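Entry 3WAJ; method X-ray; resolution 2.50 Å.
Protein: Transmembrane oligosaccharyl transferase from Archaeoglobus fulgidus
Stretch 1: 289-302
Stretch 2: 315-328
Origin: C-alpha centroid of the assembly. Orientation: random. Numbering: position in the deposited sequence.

Stretch 1, residues 289-302: VIAAAFYQIEKWND
Stretch 2 (315-328) GMPLAVIVLTALIM

Residues 289-302 and 315-328 of this archaeal oligosaccharyl transferase are both helical throughout and run nearly antiparallel, their N-to-C directions 156° apart and their axes 9.8 Å apart at closest approach. Backbone torsions stay close to the α-helical mean, with phi between -51° and -74° and psi between -30° and -54°. Each helix is held by backbone hydrogen bonds from the N of residue i+4 to the O of residue i, for example Ile297 N to Ala293 O at 2.8 Å and Leu323 N to Ala319 O at 2.9 Å; the shortest is Met328 N to Thr324 O at 2.7 Å and the longest Ile327 N to Leu323 O at 3.2 Å. The register follows from three pairs of CA atoms: Ala293 CA lies 8.5 Å from Leu323 CA, Phe294 CA 7.6 Å from Val320 CA, and Asn301 CA 6.2 Å from Met316 CA. The backbones are therefore nearer at the Asn301-Met316 end than at the Ala293-Leu323 pair.

No hydrogen bond joins the two helices. Their association, which buries 477 Å² over both sides, rests chiefly on apolar side chains. At its centre is Ile297, with chi1 -73° (m) and chi2 171° (t), a knob in the hole formed by Met316, Ala319, Val320 and Leu323. Its CG2 meets Met316 CG at 3.4 Å, while the extended chi2 carries CD1 to 4.0 Å from Val320 CG2, 4.3 Å from Leu323 CG and 4.4 Å from Ala319 CB. The small Ala319 CB points toward the first helix and forms part of this pocket's wall.

One turn earlier in the first helix, Ala293 CB points toward its neighbour and rests 4.2 Å from CD1 of Leu323, whose CB also points toward the first helix (chi1 -156°, t; chi2 -115°, between wells). Ile290 leaves its backbone sideways, but chi1 -46° and chi2 -75° (both m) bring its end closer. Its CD1 touches Ile327 CD1 at 3.4 Å, and its CG2 lies 4.4 Å from Leu323 CD1. Ile327 points toward the first helix with chi1 -60° (m) and chi2 153° (t).

The aromatic contact is made by Phe294, whose CB also sets out sideways. With chi1 -90° (m) and chi2 -79°, the ring swings back so that CE1 approaches Val320 CG1 at 3.7 Å, the methyl lying oblique to the ring. Val320 has chi1 172° (t).

Polar groups meet the second helix at Met316, where chi1 179° (t) and chi2 -156° (t) extend the chain to SD and chi3 63° (p) turns CE aside. Although Glu298 CB points away, chi1 -168° (t), chi2 57° (p) and chi3 34° return the carboxylate, placing OE1 3.3 Å from Met316 SD; this is a close contact, and OE1 is hydrogen-bonded elsewhere in the structure. Asn301, with chi1 -172° (t) and chi2 -135°, sets ND2 4.0 Å from Met316 CB.

Within the second helix, Thr324 (chi1 75°, p) turns its hydroxyl back on its own backbone, OG1 donating to Ile321 O at 3.0 Å.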

# COMPACT_ATOMS: atom_id res chain seq x y z
N VAL A 289 -14.99 -10.89 -30.86
CA VAL A 289 -15.47 -10.45 -32.15
C VAL A 289 -14.32 -10.13 -33.10
O VAL A 289 -14.34 -10.58 -34.24
CB VAL A 289 -16.39 -9.25 -31.99
CG1 VAL A 289 -16.81 -8.73 -33.35
CG2 VAL A 289 -17.59 -9.65 -31.16
N ILE A 290 -13.33 -9.36 -32.62
CA ILE A 290 -12.11 -9.06 -33.40
C ILE A 290 -11.47 -10.34 -33.94
O ILE A 290 -11.13 -10.44 -35.13
CB ILE A 290 -11.02 -8.37 -32.55
CG1 ILE A 290 -11.59 -7.24 -31.69
CG2 ILE A 290 -9.87 -7.91 -33.43
CD1 ILE A 290 -11.90 -6.02 -32.44
N ALA A 291 -11.28 -11.30 -33.05
CA ALA A 291 -10.72 -12.59 -33.43
C ALA A 291 -11.54 -13.21 -34.55
O ALA A 291 -10.99 -13.80 -35.48
CB ALA A 291 -10.68 -13.51 -32.24
N ALA A 292 -12.86 -13.08 -34.46
CA ALA A 292 -13.75 -13.64 -35.48
C ALA A 292 -13.58 -12.89 -36.80
O ALA A 292 -13.71 -13.49 -37.87
CB ALA A 292 -15.19 -13.60 -35.02
N ALA A 293 -13.32 -11.59 -36.72
CA ALA A 293 -13.09 -10.81 -37.93
C ALA A 293 -11.80 -11.28 -38.59
O ALA A 293 -11.72 -11.40 -39.82
CB ALA A 293 -13.03 -9.33 -37.63
N PHE A 294 -10.78 -11.53 -37.76
CA PHE A 294 -9.52 -12.08 -38.25
C PHE A 294 -9.71 -13.41 -38.95
O PHE A 294 -9.13 -13.65 -39.99
CB PHE A 294 -8.56 -12.28 -37.09
CG PHE A 294 -7.71 -11.09 -36.80
CD1 PHE A 294 -6.60 -10.81 -37.58
CD2 PHE A 294 -8.02 -10.25 -35.74
CE1 PHE A 294 -5.80 -9.70 -37.30
CE2 PHE A 294 -7.22 -9.15 -35.46
CZ PHE A 294 -6.11 -8.87 -36.23
N TYR A 295 -10.51 -14.27 -38.34
CA TYR A 295 -10.82 -15.57 -38.92
C TYR A 295 -11.38 -15.38 -40.32
O TYR A 295 -10.90 -16.00 -41.28
CB TYR A 295 -11.86 -16.30 -38.05
CG TYR A 295 -12.31 -17.63 -38.62
CD1 TYR A 295 -11.41 -18.66 -38.83
CD2 TYR A 295 -13.65 -17.86 -38.92
CE1 TYR A 295 -11.82 -19.88 -39.33
CE2 TYR A 295 -14.07 -19.08 -39.42
CZ TYR A 295 -13.15 -20.08 -39.63
OH TYR A 295 -13.57 -21.30 -40.13
N GLN A 296 -12.40 -14.53 -40.42
CA GLN A 296 -13.01 -14.18 -41.68
C GLN A 296 -12.02 -13.55 -42.68
O GLN A 296 -12.06 -13.84 -43.88
CB GLN A 296 -14.18 -13.23 -41.44
CG GLN A 296 -14.93 -12.88 -42.71
CD GLN A 296 -15.40 -14.12 -43.46
OE1 GLN A 296 -16.12 -14.96 -42.91
NE2 GLN A 296 -15.00 -14.23 -44.71
N ILE A 297 -11.12 -12.70 -42.19
CA ILE A 297 -10.12 -12.11 -43.07
C ILE A 297 -9.28 -13.22 -43.71
O ILE A 297 -9.06 -13.23 -44.94
CB ILE A 297 -9.25 -11.06 -42.33
CG1 ILE A 297 -10.07 -9.80 -42.08
CG2 ILE A 297 -8.03 -10.72 -43.14
CD1 ILE A 297 -9.39 -8.78 -41.19
N GLU A 298 -8.86 -14.19 -42.89
CA GLU A 298 -8.10 -15.33 -43.40
C GLU A 298 -8.91 -16.14 -44.45
O GLU A 298 -8.37 -16.57 -45.48
CB GLU A 298 -7.58 -16.21 -42.27
CG GLU A 298 -6.53 -17.25 -42.70
CD GLU A 298 -5.30 -16.66 -43.39
OE1 GLU A 298 -4.89 -15.54 -43.02
OE2 GLU A 298 -4.73 -17.32 -44.30
N LYS A 299 -10.21 -16.31 -44.20
CA LYS A 299 -11.06 -17.06 -45.14
C LYS A 299 -11.09 -16.40 -46.52
O LYS A 299 -10.98 -17.10 -47.53
CB LYS A 299 -12.47 -17.26 -44.58
CG LYS A 299 -12.55 -18.32 -43.46
CD LYS A 299 -13.94 -18.37 -42.79
CE LYS A 299 -15.03 -18.76 -43.79
NZ LYS A 299 -16.40 -18.71 -43.20
N TRP A 300 -11.21 -15.08 -46.55
CA TRP A 300 -11.20 -14.31 -47.79
C TRP A 300 -9.86 -14.44 -48.50
O TRP A 300 -9.79 -14.51 -49.73
CB TRP A 300 -11.48 -12.83 -47.51
CG TRP A 300 -12.92 -12.58 -47.25
CD1 TRP A 300 -13.98 -13.31 -47.72
CD2 TRP A 300 -13.48 -11.54 -46.44
NE1 TRP A 300 -15.16 -12.78 -47.26
CE2 TRP A 300 -14.88 -11.69 -46.47
CE3 TRP A 300 -12.93 -10.49 -45.68
CZ2 TRP A 300 -15.74 -10.84 -45.77
CZ3 TRP A 300 -13.78 -9.65 -44.99
CH2 TRP A 300 -15.17 -9.83 -45.04
N ASN A 301 -8.80 -14.45 -47.71
CA ASN A 301 -7.46 -14.65 -48.22
C ASN A 301 -7.34 -16.02 -48.88
O ASN A 301 -6.95 -16.13 -50.05
CB ASN A 301 -6.46 -14.53 -47.07
CG ASN A 301 -5.04 -14.52 -47.54
OD1 ASN A 301 -4.19 -15.20 -46.97
ND2 ASN A 301 -4.78 -13.76 -48.59
N ASP A 302 -7.70 -17.06 -48.13
CA ASP A 302 -7.56 -18.43 -48.60
C ASP A 302 -8.40 -18.72 -49.84
O ASP A 302 -8.01 -19.55 -50.66
CB ASP A 302 -7.92 -19.42 -47.50
CG ASP A 302 -6.98 -19.34 -46.30
OD1 ASP A 302 -5.85 -18.82 -46.42
OD2 ASP A 302 -7.41 -19.82 -45.22
N GLY A 315 -3.42 -7.72 -49.80
CA GLY A 315 -4.84 -7.62 -49.52
C GLY A 315 -5.16 -7.87 -48.06
O GLY A 315 -5.82 -7.04 -47.41
N MET A 316 -4.69 -8.99 -47.54
CA MET A 316 -5.00 -9.34 -46.17
C MET A 316 -4.40 -8.37 -45.14
O MET A 316 -5.14 -7.85 -44.29
CB MET A 316 -4.64 -10.80 -45.86
CG MET A 316 -4.93 -11.18 -44.43
SD MET A 316 -3.92 -12.55 -43.90
CE MET A 316 -2.32 -11.77 -44.04
N PRO A 317 -3.08 -8.11 -45.22
CA PRO A 317 -2.53 -7.16 -44.24
C PRO A 317 -3.20 -5.78 -44.29
O PRO A 317 -3.46 -5.21 -43.23
CB PRO A 317 -1.06 -7.05 -44.66
CG PRO A 317 -0.77 -8.38 -45.26
CD PRO A 317 -2.02 -8.71 -46.04
N LEU A 318 -3.50 -5.28 -45.49
CA LEU A 318 -4.26 -4.03 -45.60
C LEU A 318 -5.62 -4.10 -44.89
O LEU A 318 -5.99 -3.19 -44.15
CB LEU A 318 -4.45 -3.63 -47.06
CG LEU A 318 -5.04 -2.23 -47.22
CD1 LEU A 318 -3.92 -1.19 -47.35
CD2 LEU A 318 -6.00 -2.16 -48.40
N ALA A 319 -6.37 -5.18 -45.11
CA ALA A 319 -7.66 -5.36 -44.44
C ALA A 319 -7.48 -5.34 -42.93
O ALA A 319 -8.35 -4.88 -42.19
CB ALA A 319 -8.30 -6.67 -44.86
N VAL A 320 -6.34 -5.85 -42.48
CA VAL A 320 -6.04 -5.89 -41.06
C VAL A 320 -5.69 -4.48 -40.55
O VAL A 320 -6.20 -4.05 -39.52
CB VAL A 320 -4.93 -6.91 -40.72
CG1 VAL A 320 -4.49 -6.79 -39.26
CG2 VAL A 320 -5.42 -8.32 -41.00
N ILE A 321 -4.84 -3.78 -41.30
CA ILE A 321 -4.50 -2.39 -40.99
C ILE A 321 -5.76 -1.52 -40.88
O ILE A 321 -5.92 -0.72 -39.95
CB ILE A 321 -3.60 -1.79 -42.07
CG1 ILE A 321 -2.26 -2.53 -42.14
CG2 ILE A 321 -3.38 -0.31 -41.80
CD1 ILE A 321 -1.49 -2.50 -40.85
N VAL A 322 -6.66 -1.71 -41.84
CA VAL A 322 -7.90 -0.96 -41.90
C VAL A 322 -8.81 -1.33 -40.75
O VAL A 322 -9.37 -0.46 -40.08
CB VAL A 322 -8.61 -1.19 -43.24
CG1 VAL A 322 -10.10 -0.90 -43.12
CG2 VAL A 322 -7.96 -0.36 -44.34
N LEU A 323 -8.96 -2.64 -40.52
CA LEU A 323 -9.77 -3.15 -39.43
C LEU A 323 -9.39 -2.54 -38.08
O LEU A 323 -10.25 -2.09 -37.34
CB LEU A 323 -9.66 -4.68 -39.35
CG LEU A 323 -10.79 -5.50 -38.70
CD1 LEU A 323 -10.31 -6.19 -37.43
CD2 LEU A 323 -12.02 -4.65 -38.42
N THR A 324 -8.09 -2.51 -37.78
CA THR A 324 -7.62 -1.94 -36.52
C THR A 324 -7.86 -0.43 -36.47
O THR A 324 -8.21 0.11 -35.42
CB THR A 324 -6.12 -2.22 -36.26
OG1 THR A 324 -5.32 -1.40 -37.11
CG2 THR A 324 -5.81 -3.69 -36.51
N ALA A 325 -7.65 0.25 -37.60
CA ALA A 325 -7.88 1.70 -37.70
C ALA A 325 -9.29 2.05 -37.24
O ALA A 325 -9.47 2.95 -36.41
CB ALA A 325 -7.66 2.17 -39.12
N LEU A 326 -10.28 1.34 -37.78
CA LEU A 326 -11.67 1.51 -37.39
C LEU A 326 -11.90 1.26 -35.90
O LEU A 326 -12.54 2.06 -35.22
CB LEU A 326 -12.58 0.61 -38.23
CG LEU A 326 -12.54 0.88 -39.73
CD1 LEU A 326 -13.62 0.11 -40.46
CD2 LEU A 326 -12.65 2.38 -40.00
N ILE A 327 -11.40 0.13 -35.40
CA ILE A 327 -11.48 -0.18 -33.98
C ILE A 327 -10.85 0.95 -33.15
O ILE A 327 -11.44 1.42 -32.18
CB ILE A 327 -10.79 -1.52 -33.65
CG1 ILE A 327 -11.47 -2.67 -34.41
CG2 ILE A 327 -10.83 -1.80 -32.15
CD1 ILE A 327 -10.53 -3.83 -34.68
N MET A 328 -9.66 1.39 -33.57
CA MET A 328 -9.01 2.58 -33.02
C MET A 328 -9.93 3.80 -33.14
O MET A 328 -10.05 4.59 -32.20
CB MET A 328 -7.69 2.87 -33.75
CG MET A 328 -6.42 2.59 -32.96
SD MET A 328 -6.20 0.85 -32.55
CE MET A 328 -4.48 0.84 -32.05